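11R-lipoxygenase (Gersemia fruticosa, PDB 3VF1) is a calcium-dependent, non-heme iron lipoxygenase that probably inserts molecular oxygen into polyunsaturated fatty acids. Local coordinates at residues Y22-E27 / A102-E107; K163-G168 / S188-V193; G304-T309 / L333-L338; S360-L365 / P599-K604. One frame throughout, in Å; residues are numbered along the deposited sequence.

Interaction 1. Residues Y22-E27 / A102-E107; sequences YKITVE and AKVIIE
Thr25 and Ile105 face each other as a hydrogen-bonded pair between two antiparallel strands of the PLAT-domain beta sandwich. Thr25 N reaches Ile105 O at 2.7 Å, and Ile105 N returns a bond to Thr25 O. Lys23 with Glu107 repeats this exchange, their side chains lying side by side on the Thr25 face, with Lys23 NZ 4.8 Å from Glu107 OE1, too far for a salt bridge. The non-hydrogen-bonded pairs Ile24-Ile106 and Val26-Val104 turn to the other face. There Ile24 splits its branches: CG2, anti to the backbone N, meets Val104 CG1 at 3.8 Å, while CG1 runs alongside Ile106 CG1 at 4.1 Å. Ile42 and Leu44 of strand 40-46 and Ile86 of strand 83-90 press on this apolar layer from the opposing sheet, and Tyr22 OH bonds to Val78 O. At the far end a classic beta bulge sets both Ala102 and Lys103 against Glu27. Glu27 O takes a bond from Ala102 N at 2.8 Å and a weak one from Lys103 N. The extended Glu27 side chain follows that of Lys103, bringing OE1 to 3.3 Å from Lys103 CE.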
# COMPACT_ATOMS: atom_id res chain seq x y z
N TYR A 22 31.98 31.01 -4.01
CA TYR A 22 30.85 30.09 -3.94
C TYR A 22 29.94 30.44 -2.77
O TYR A 22 30.38 30.48 -1.62
CB TYR A 22 31.34 28.66 -3.76
CG TYR A 22 32.09 28.09 -4.95
CD1 TYR A 22 31.66 28.34 -6.25
CD2 TYR A 22 33.21 27.29 -4.77
CE1 TYR A 22 32.34 27.81 -7.33
CE2 TYR A 22 33.89 26.76 -5.84
CZ TYR A 22 33.45 27.03 -7.12
OH TYR A 22 34.13 26.50 -8.19
N LYS A 23 28.67 30.70 -3.07
CA LYS A 23 27.68 30.94 -2.02
C LYS A 23 26.84 29.68 -1.80
O LYS A 23 25.85 29.46 -2.49
CB LYS A 23 26.78 32.12 -2.38
CG LYS A 23 25.75 32.45 -1.31
CD LYS A 23 25.00 33.72 -1.64
CE LYS A 23 24.02 34.09 -0.54
NZ LYS A 23 23.36 35.40 -0.79
N ILE A 24 27.25 28.87 -0.84
CA ILE A 24 26.60 27.60 -0.57
C ILE A 24 25.51 27.74 0.49
O ILE A 24 25.79 28.13 1.63
CB ILE A 24 27.62 26.55 -0.10
CG1 ILE A 24 28.76 26.43 -1.12
CG2 ILE A 24 26.94 25.20 0.11
CD1 ILE A 24 29.91 25.56 -0.66
N THR A 25 24.28 27.43 0.12
CA THR A 25 23.15 27.49 1.04
C THR A 25 22.60 26.09 1.30
O THR A 25 22.25 25.37 0.37
CB THR A 25 22.01 28.36 0.48
OG1 THR A 25 22.52 29.66 0.14
CG2 THR A 25 20.90 28.51 1.51
N VAL A 26 22.54 25.71 2.57
CA VAL A 26 22.06 24.39 2.96
C VAL A 26 20.72 24.48 3.66
O VAL A 26 20.58 25.15 4.68
CB VAL A 26 23.07 23.69 3.89
CG1 VAL A 26 22.57 22.30 4.26
CG2 VAL A 26 24.44 23.61 3.23
N GLU A 27 19.72 23.79 3.12
CA GLU A 27 18.41 23.70 3.75
C GLU A 27 18.27 22.38 4.48
O GLU A 27 18.32 21.31 3.86
CB GLU A 27 17.30 23.85 2.71
CG GLU A 27 17.33 25.17 1.95
CD GLU A 27 16.08 25.39 1.12
OE1 GLU A 27 15.18 24.51 1.15
OE2 GLU A 27 15.99 26.43 0.44
N ALA A 102 17.71 18.60 3.23
CA ALA A 102 16.68 18.66 2.19
C ALA A 102 17.34 18.85 0.83
O ALA A 102 17.23 18.00 -0.05
CB ALA A 102 15.70 19.78 2.48
N LYS A 103 18.02 19.98 0.66
CA LYS A 103 18.74 20.27 -0.57
C LYS A 103 19.82 21.32 -0.36
O LYS A 103 19.81 22.03 0.65
CB LYS A 103 17.77 20.73 -1.66
CG LYS A 103 17.01 22.00 -1.33
CD LYS A 103 15.94 22.30 -2.37
CE LYS A 103 15.12 23.52 -2.00
NZ LYS A 103 14.01 23.76 -2.97
N VAL A 104 20.74 21.40 -1.31
CA VAL A 104 21.82 22.38 -1.26
C VAL A 104 21.75 23.29 -2.48
O VAL A 104 21.51 22.83 -3.59
CB VAL A 104 23.20 21.70 -1.22
CG1 VAL A 104 24.31 22.74 -1.19
CG2 VAL A 104 23.30 20.77 -0.01
N ILE A 105 21.95 24.58 -2.25
CA ILE A 105 21.92 25.57 -3.33
C ILE A 105 23.24 26.31 -3.39
O ILE A 105 23.62 27.00 -2.44
CB ILE A 105 20.79 26.59 -3.12
CG1 ILE A 105 19.45 25.88 -2.96
CG2 ILE A 105 20.75 27.58 -4.28
CD1 ILE A 105 18.31 26.79 -2.56
N ILE A 106 23.95 26.17 -4.51
CA ILE A 106 25.25 26.81 -4.67
C ILE A 106 25.19 27.87 -5.76
O ILE A 106 25.05 27.56 -6.94
CB ILE A 106 26.33 25.79 -5.03
CG1 ILE A 106 26.36 24.67 -3.98
CG2 ILE A 106 27.69 26.47 -5.13
CD1 ILE A 106 27.35 23.56 -4.29
N GLU A 107 25.30 29.14 -5.36
CA GLU A 107 25.31 30.24 -6.32
C GLU A 107 26.74 30.67 -6.63
O GLU A 107 27.56 30.83 -5.72
CB GLU A 107 24.51 31.43 -5.78
CG GLU A 107 24.51 32.63 -6.72
CD GLU A 107 23.53 33.70 -6.29
OE1 GLU A 107 22.91 33.56 -5.22
OE2 GLU A 107 23.37 34.69 -7.04

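Interaction 2. Residues K163-G168 / S188-V193; sequences KLYKWG and SLPKDV
Tyr165 brings the hydroxyl end of its ring obliquely across Pro190. Tyr165 OH lies 3.3 Å from Pro190 CB, and the ring carbon Tyr165 CZ is 3.5 Å from Pro190 CG. Val193 meets the same phenol tip to tip. Its CG2, lodged between its own backbone N and carbonyl carbon, sits at the ring edge near the plane, 4.0 Å from Tyr165 CE1, while Val193 CG1 approaches Tyr165 OH at 3.6 Å. Pro190 and Val193 can grip one phenol end because the chain turns between them through a short 3-10 segment at 191-192, in which Val193 N bonds to Pro190 O. Leu164 adds a lighter apolar touch, CB to Pro190 CG at 4.2 Å. The contact joins the end of helix 148-164 to the loop that follows, in the region where the PLAT domain meets the helical iron-binding domain. On the helical side Tyr165 stacks on Trp408, a residue of helix 369-410, the helix that also supplies the iron ligands His392 and His397; Met429 touches both Tyr165 and Val193. On the PLAT side Asp192 OD1 accepts a bond from Trp126 N, and Lys191 makes a cation-pi contact with the Trp126 ring and touches Asp98, a predicted calcium ligand. No direct hydrogen bond crosses between 163-168 and 188-193. A water spans them instead: it lies 2.9 Å from Tyr165 OH and donates a long, weak bond of 3.4 Å to Asp192 OD2.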
# COMPACT_ATOMS: atom_id res chain seq x y z
N LYS A 163 25.46 -3.24 -1.94
CA LYS A 163 26.04 -3.85 -0.75
C LYS A 163 25.16 -3.63 0.47
O LYS A 163 25.23 -4.39 1.44
CB LYS A 163 27.44 -3.27 -0.49
CG LYS A 163 28.42 -3.50 -1.63
CD LYS A 163 29.79 -2.94 -1.31
CE LYS A 163 30.78 -3.21 -2.43
NZ LYS A 163 32.13 -2.67 -2.13
N LEU A 164 24.32 -2.60 0.42
CA LEU A 164 23.44 -2.27 1.54
C LEU A 164 22.06 -2.88 1.38
O LEU A 164 21.39 -3.20 2.37
CB LEU A 164 23.31 -0.75 1.67
CG LEU A 164 24.61 0.01 1.96
CD1 LEU A 164 24.35 1.51 1.98
CD2 LEU A 164 25.22 -0.45 3.28
N TYR A 165 21.63 -3.06 0.13
CA TYR A 165 20.29 -3.55 -0.16
C TYR A 165 20.32 -4.89 -0.89
O TYR A 165 20.28 -4.94 -2.11
CB TYR A 165 19.52 -2.51 -0.97
CG TYR A 165 19.39 -1.17 -0.28
CD1 TYR A 165 18.38 -0.95 0.65
CD2 TYR A 165 20.28 -0.14 -0.55
CE1 TYR A 165 18.26 0.27 1.29
CE2 TYR A 165 20.16 1.08 0.09
CZ TYR A 165 19.15 1.28 1.00
OH TYR A 165 19.04 2.50 1.64
N LYS A 166 20.39 -5.97 -0.12
CA LYS A 166 20.42 -7.32 -0.68
C LYS A 166 19.03 -7.94 -0.64
O LYS A 166 18.15 -7.46 0.07
CB LYS A 166 21.39 -8.19 0.13
CG LYS A 166 22.76 -7.57 0.36
CD LYS A 166 23.80 -8.10 -0.60
CE LYS A 166 23.38 -7.93 -2.05
NZ LYS A 166 24.51 -8.13 -2.99
N TRP A 167 18.85 -9.02 -1.39
CA TRP A 167 17.61 -9.78 -1.34
C TRP A 167 17.61 -10.71 -0.13
O TRP A 167 18.49 -11.55 0.02
CB TRP A 167 17.42 -10.60 -2.62
CG TRP A 167 17.20 -9.77 -3.84
CD1 TRP A 167 18.07 -9.57 -4.87
CD2 TRP A 167 16.02 -9.02 -4.17
NE1 TRP A 167 17.52 -8.75 -5.82
CE2 TRP A 167 16.26 -8.39 -5.41
CE3 TRP A 167 14.79 -8.81 -3.54
CZ2 TRP A 167 15.31 -7.58 -6.03
CZ3 TRP A 167 13.85 -8.00 -4.15
CH2 TRP A 167 14.12 -7.39 -5.38
N GLY A 168 16.62 -10.54 0.74
CA GLY A 168 16.52 -11.33 1.96
C GLY A 168 16.41 -12.82 1.73
O GLY A 168 15.91 -13.27 0.69
N SER A 188 17.94 -2.22 11.63
CA SER A 188 19.07 -2.77 10.89
C SER A 188 19.07 -2.32 9.43
O SER A 188 19.93 -2.72 8.65
CB SER A 188 19.09 -4.30 10.97
OG SER A 188 17.88 -4.85 10.48
N LEU A 189 18.09 -1.49 9.06
CA LEU A 189 18.04 -0.93 7.72
C LEU A 189 18.88 0.34 7.64
O LEU A 189 19.11 0.99 8.65
CB LEU A 189 16.59 -0.59 7.34
CG LEU A 189 15.66 -1.75 6.97
CD1 LEU A 189 14.23 -1.25 6.87
CD2 LEU A 189 16.09 -2.40 5.67
N PRO A 190 19.34 0.69 6.43
CA PRO A 190 20.00 1.98 6.22
C PRO A 190 19.12 3.13 6.69
O PRO A 190 17.91 3.10 6.48
CB PRO A 190 20.19 2.03 4.70
CG PRO A 190 20.26 0.60 4.29
CD PRO A 190 19.33 -0.13 5.21
N LYS A 191 19.72 4.13 7.33
CA LYS A 191 18.96 5.22 7.93
C LYS A 191 18.04 5.89 6.91
O LYS A 191 16.97 6.39 7.27
CB LYS A 191 19.91 6.26 8.53
CG LYS A 191 19.36 6.96 9.76
CD LYS A 191 20.36 7.96 10.32
CE LYS A 191 20.09 8.27 11.79
NZ LYS A 191 18.74 8.87 12.01
N ASP A 192 18.45 5.90 5.65
CA ASP A 192 17.70 6.60 4.61
C ASP A 192 16.32 5.99 4.34
O ASP A 192 15.44 6.66 3.79
CB ASP A 192 18.50 6.64 3.31
CG ASP A 192 19.61 7.67 3.34
OD1 ASP A 192 19.41 8.75 3.94
OD2 ASP A 192 20.69 7.41 2.76
N VAL A 193 16.13 4.73 4.71
CA VAL A 193 14.86 4.05 4.46
C VAL A 193 14.20 3.57 5.76
O VAL A 193 13.35 2.68 5.73
CB VAL A 193 15.03 2.85 3.51
CG1 VAL A 193 15.59 3.31 2.17
CG2 VAL A 193 15.92 1.79 4.13
O HOH W 1 21.32 4.28 1.66

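Interaction 3. Residues G304-T309 / L333-L338; sequences GLIFIT and LGLFYL
Ile306 and Leu335 make the tight apolar centre of this antiparallel strand pair: Ile306 CG2 meets Leu335 CD1 at 3.5 Å, the side chains crossing at a slant. Leu335 CG stands anti to the backbone N (chi1 -159°), a setting that brings CD1 across the pair to within 3.5 Å of Phe307 O as well. Ile306 CD1, on the same face, lies at the edge of the Tyr337 ring near its plane. The other face is close-set too. Thr309 OG1 touches the rim of the Phe336 ring at CE1, 3.5 Å away, and the neighbouring Gly334 has no side chain to compete for that place. Phe307 and Phe336 exchange backbone bonds, as do Thr309 and Gly334, all four residues being buried. Toward Leu305 the contact becomes looser and partly solvent-exposed. Leu338 N still bonds to Leu305 O at 2.8 Å, but Leu305 CD2 and Leu338 CD2 come only to 4.0 Å, with the side chains at about a right angle, and Leu305 CD1 lies 3.9 Å from Tyr337 OH. That hydroxyl finds its polar partner in Asp292. The pair runs through the interior of a five-stranded antiparallel sheet in the lipoxygenase domain: strand 271-272 bonds to 306-310, and strand 344-350 to 333-338. Helix 297-302 covers the Ile306 and Tyr337 face, whereas Phe261 meets the Phe336 ring edge-to-face on the other.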
# COMPACT_ATOMS: atom_id res chain seq x y z
N GLY A 304 -27.05 -10.91 -17.20
CA GLY A 304 -25.92 -10.40 -16.45
C GLY A 304 -26.33 -9.66 -15.18
O GLY A 304 -25.74 -8.64 -14.85
N LEU A 305 -27.33 -10.19 -14.48
CA LEU A 305 -27.80 -9.58 -13.25
C LEU A 305 -27.35 -10.39 -12.03
O LEU A 305 -27.65 -10.03 -10.90
CB LEU A 305 -29.33 -9.49 -13.26
CG LEU A 305 -29.96 -8.76 -14.45
CD1 LEU A 305 -31.47 -8.82 -14.36
CD2 LEU A 305 -29.48 -7.32 -14.52
N ILE A 306 -26.63 -11.47 -12.28
CA ILE A 306 -26.21 -12.37 -11.20
C ILE A 306 -24.70 -12.32 -11.00
O ILE A 306 -23.94 -12.56 -11.94
CB ILE A 306 -26.63 -13.82 -11.50
CG1 ILE A 306 -28.15 -13.93 -11.59
CG2 ILE A 306 -26.09 -14.76 -10.42
CD1 ILE A 306 -28.86 -13.77 -10.26
N PHE A 307 -24.28 -12.03 -9.78
CA PHE A 307 -22.87 -11.97 -9.44
C PHE A 307 -22.57 -12.93 -8.30
O PHE A 307 -23.47 -13.33 -7.57
CB PHE A 307 -22.48 -10.54 -9.06
CG PHE A 307 -22.70 -9.55 -10.17
CD1 PHE A 307 -23.98 -9.13 -10.49
CD2 PHE A 307 -21.63 -9.03 -10.88
CE1 PHE A 307 -24.19 -8.22 -11.52
CE2 PHE A 307 -21.84 -8.13 -11.90
CZ PHE A 307 -23.12 -7.72 -12.22
N ILE A 308 -21.29 -13.29 -8.14
CA ILE A 308 -20.91 -14.32 -7.18
C ILE A 308 -19.59 -14.00 -6.49
O ILE A 308 -18.69 -13.40 -7.08
CB ILE A 308 -20.78 -15.68 -7.89
CG1 ILE A 308 -20.49 -16.79 -6.87
CG2 ILE A 308 -19.70 -15.63 -8.95
CD1 ILE A 308 -20.54 -18.19 -7.46
N THR A 309 -19.48 -14.41 -5.23
CA THR A 309 -18.23 -14.31 -4.48
C THR A 309 -17.82 -15.70 -4.00
O THR A 309 -18.38 -16.23 -3.04
CB THR A 309 -18.36 -13.39 -3.26
OG1 THR A 309 -19.39 -13.87 -2.39
CG2 THR A 309 -18.68 -11.96 -3.69
N LEU A 333 -19.72 -19.63 -0.63
CA LEU A 333 -20.05 -19.00 -1.89
C LEU A 333 -21.27 -18.11 -1.67
O LEU A 333 -22.24 -18.53 -1.04
CB LEU A 333 -20.37 -20.04 -2.97
CG LEU A 333 -19.26 -21.02 -3.34
CD1 LEU A 333 -19.33 -22.26 -2.46
CD2 LEU A 333 -19.35 -21.40 -4.81
N GLY A 334 -21.21 -16.89 -2.17
CA GLY A 334 -22.32 -15.97 -2.06
C GLY A 334 -22.84 -15.59 -3.43
O GLY A 334 -22.06 -15.37 -4.35
N LEU A 335 -24.15 -15.53 -3.56
CA LEU A 335 -24.77 -15.14 -4.82
C LEU A 335 -25.51 -13.83 -4.63
O LEU A 335 -26.22 -13.65 -3.64
CB LEU A 335 -25.72 -16.22 -5.32
CG LEU A 335 -26.04 -16.19 -6.81
CD1 LEU A 335 -24.80 -16.53 -7.63
CD2 LEU A 335 -27.18 -17.14 -7.14
N PHE A 336 -25.35 -12.91 -5.58
CA PHE A 336 -25.95 -11.59 -5.47
C PHE A 336 -26.78 -11.26 -6.70
O PHE A 336 -26.58 -11.83 -7.77
CB PHE A 336 -24.86 -10.53 -5.29
CG PHE A 336 -24.02 -10.72 -4.05
CD1 PHE A 336 -23.08 -11.72 -3.99
CD2 PHE A 336 -24.18 -9.89 -2.96
CE1 PHE A 336 -22.30 -11.90 -2.86
CE2 PHE A 336 -23.41 -10.06 -1.82
CZ PHE A 336 -22.47 -11.07 -1.78
N TYR A 337 -27.73 -10.35 -6.53
CA TYR A 337 -28.62 -9.94 -7.60
C TYR A 337 -28.52 -8.44 -7.81
O TYR A 337 -28.50 -7.67 -6.85
CB TYR A 337 -30.06 -10.31 -7.25
CG TYR A 337 -31.07 -10.03 -8.34
CD1 TYR A 337 -31.09 -10.78 -9.51
CD2 TYR A 337 -32.02 -9.02 -8.20
CE1 TYR A 337 -32.01 -10.53 -10.50
CE2 TYR A 337 -32.95 -8.77 -9.19
CZ TYR A 337 -32.94 -9.52 -10.34
OH TYR A 337 -33.86 -9.28 -11.33
N LEU A 338 -28.45 -8.02 -9.07
CA LEU A 338 -28.41 -6.60 -9.40
C LEU A 338 -29.82 -6.06 -9.54
O LEU A 338 -30.49 -6.29 -10.55
CB LEU A 338 -27.63 -6.37 -10.70
CG LEU A 338 -27.58 -4.93 -11.21
CD1 LEU A 338 -26.85 -4.03 -10.22
CD2 LEU A 338 -26.92 -4.87 -12.57

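Interaction 4. Residues S360-L365 / P599-K604; sequences SIWTPL and PPPTEK
Pro601, following a Pro600 that packs on Leu351, Tyr352 and Trp378, sets CG obliquely against the six-membered ring of Trp362, 3.9 Å from CZ2. The CB of Glu603 points away from 360-365, and the residue meets Trp362 through its carbonyl: Glu603 O lies at the ring edge, near the plane, 3.6 Å from Trp362 CH2. Lys604 then carries most of the contact. Its chain bends at chi2 (-64°) and again at chi4 (74°), folding the methylenes back along the indole, which runs the opposite way. Lys604 CD comes to 3.4 Å from Trp362 CZ3, and Lys604 CE makes a CH-pi contact over the face, 4.3 Å from the six-membered ring centroid. Ser360 OG lies over that same face and touches Lys604 CE at 3.2 Å. Strand 361-362 thus presents Trp362 at the edge of its sheet to a loop from the helical part of the lipoxygenase domain, with Asp371 and Ala375 of helix 369-410 also on the indole. Lys604 NZ is 5.4 Å from the ring centroid, a long cation-pi approach of little weight. Its charge is met by a salt bridge to Asp367, whose other carboxylate oxygen accepts a bond from Thr363 N. The indole therefore mainly holds the aliphatic part of the lysine, while Asp367 ties the ammonium to the loop after the strand.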
# COMPACT_ATOMS: atom_id res chain seq x y z
N SER A 360 -26.17 -26.86 3.49
CA SER A 360 -27.29 -26.50 2.65
C SER A 360 -27.13 -25.10 2.08
O SER A 360 -26.19 -24.38 2.42
CB SER A 360 -28.57 -26.53 3.47
OG SER A 360 -28.51 -25.57 4.51
N ILE A 361 -28.06 -24.71 1.21
CA ILE A 361 -28.09 -23.36 0.67
C ILE A 361 -29.01 -22.48 1.51
O ILE A 361 -30.19 -22.79 1.68
CB ILE A 361 -28.55 -23.35 -0.80
CG1 ILE A 361 -27.55 -24.14 -1.66
CG2 ILE A 361 -28.69 -21.92 -1.30
CD1 ILE A 361 -27.92 -24.22 -3.12
N TRP A 362 -28.46 -21.39 2.03
CA TRP A 362 -29.22 -20.46 2.86
C TRP A 362 -29.79 -19.35 2.00
O TRP A 362 -29.17 -18.92 1.03
CB TRP A 362 -28.32 -19.88 3.95
CG TRP A 362 -27.62 -20.92 4.76
CD1 TRP A 362 -26.46 -21.57 4.45
CD2 TRP A 362 -28.04 -21.45 6.03
NE1 TRP A 362 -26.13 -22.46 5.43
CE2 TRP A 362 -27.09 -22.41 6.42
CE3 TRP A 362 -29.13 -21.21 6.87
CZ2 TRP A 362 -27.19 -23.12 7.61
CZ3 TRP A 362 -29.23 -21.92 8.05
CH2 TRP A 362 -28.26 -22.86 8.41
N THR A 363 -30.97 -18.87 2.37
CA THR A 363 -31.70 -17.91 1.56
C THR A 363 -32.72 -17.16 2.43
O THR A 363 -33.44 -17.78 3.21
CB THR A 363 -32.42 -18.63 0.40
OG1 THR A 363 -31.52 -18.78 -0.70
CG2 THR A 363 -33.62 -17.86 -0.06
N PRO A 364 -32.79 -15.83 2.28
CA PRO A 364 -33.69 -15.03 3.12
C PRO A 364 -35.16 -15.32 2.85
O PRO A 364 -36.02 -15.01 3.67
CB PRO A 364 -33.34 -13.59 2.74
CG PRO A 364 -32.81 -13.69 1.36
CD PRO A 364 -32.09 -15.00 1.29
N LEU A 365 -35.44 -15.89 1.68
CA LEU A 365 -36.78 -16.32 1.31
C LEU A 365 -37.24 -17.59 2.04
O LEU A 365 -38.40 -17.70 2.44
CB LEU A 365 -36.83 -16.56 -0.20
CG LEU A 365 -38.21 -16.69 -0.84
CD1 LEU A 365 -38.95 -15.37 -0.79
CD2 LEU A 365 -38.07 -17.18 -2.27
N PRO A 599 -18.05 -23.58 15.47
CA PRO A 599 -18.26 -24.04 14.10
C PRO A 599 -19.59 -23.54 13.57
O PRO A 599 -20.47 -23.18 14.35
CB PRO A 599 -18.26 -25.56 14.23
CG PRO A 599 -18.60 -25.84 15.66
CD PRO A 599 -18.03 -24.69 16.44
N PRO A 600 -19.76 -23.51 12.24
CA PRO A 600 -21.01 -23.04 11.64
C PRO A 600 -22.17 -23.97 11.97
O PRO A 600 -21.93 -25.08 12.45
CB PRO A 600 -20.71 -23.07 10.14
CG PRO A 600 -19.65 -24.10 9.98
CD PRO A 600 -18.81 -24.01 11.22
N PRO A 601 -23.40 -23.52 11.74
CA PRO A 601 -24.58 -24.36 11.99
C PRO A 601 -24.67 -25.51 11.00
O PRO A 601 -24.23 -25.37 9.86
CB PRO A 601 -25.75 -23.39 11.80
CG PRO A 601 -25.24 -22.37 10.86
CD PRO A 601 -23.78 -22.20 11.19
N THR A 602 -25.23 -26.63 11.43
CA THR A 602 -25.40 -27.79 10.56
C THR A 602 -26.88 -28.01 10.23
O THR A 602 -27.21 -28.80 9.34
CB THR A 602 -24.84 -29.07 11.20
OG1 THR A 602 -25.40 -29.24 12.51
CG2 THR A 602 -23.32 -28.99 11.31
N GLU A 603 -27.76 -27.30 10.94
CA GLU A 603 -29.19 -27.45 10.74
C GLU A 603 -29.88 -26.09 10.66
O GLU A 603 -29.32 -25.07 11.07
CB GLU A 603 -29.80 -28.25 11.89
CG GLU A 603 -29.37 -29.71 11.94
CD GLU A 603 -30.00 -30.46 13.09
OE1 GLU A 603 -30.00 -29.93 14.22
OE2 GLU A 603 -30.51 -31.58 12.87
N LYS A 604 -31.10 -26.08 10.13
CA LYS A 604 -31.90 -24.87 10.06
C LYS A 604 -32.59 -24.61 11.40
O LYS A 604 -32.73 -25.52 12.21
CB LYS A 604 -32.96 -24.99 8.97
CG LYS A 604 -32.43 -25.36 7.59
CD LYS A 604 -31.52 -24.29 7.03
CE LYS A 604 -31.32 -24.47 5.53
NZ LYS A 604 -32.51 -24.10 4.71

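Interactions 1 and 3 are both antiparallel strand pairs held by backbone bonds, but in different domains, with centres about 61 Å apart. Interaction 3 is the more buried, with side chains packed on both faces; interaction 1 has an apolar face in the sandwich core and a more polar one outside. Interactions 2 and 4 have no direct hydrogen bonds between their segments and each centres on one aromatic residue: Tyr165 against proline and valine, with a bridging water, near the meeting of the domains, and Trp362 mainly against a lysine chain, with a proline at the ring, at the surface. Interactions 3 and 4 reach the same five-stranded sheet, an interior pair and an outermost strand respectively.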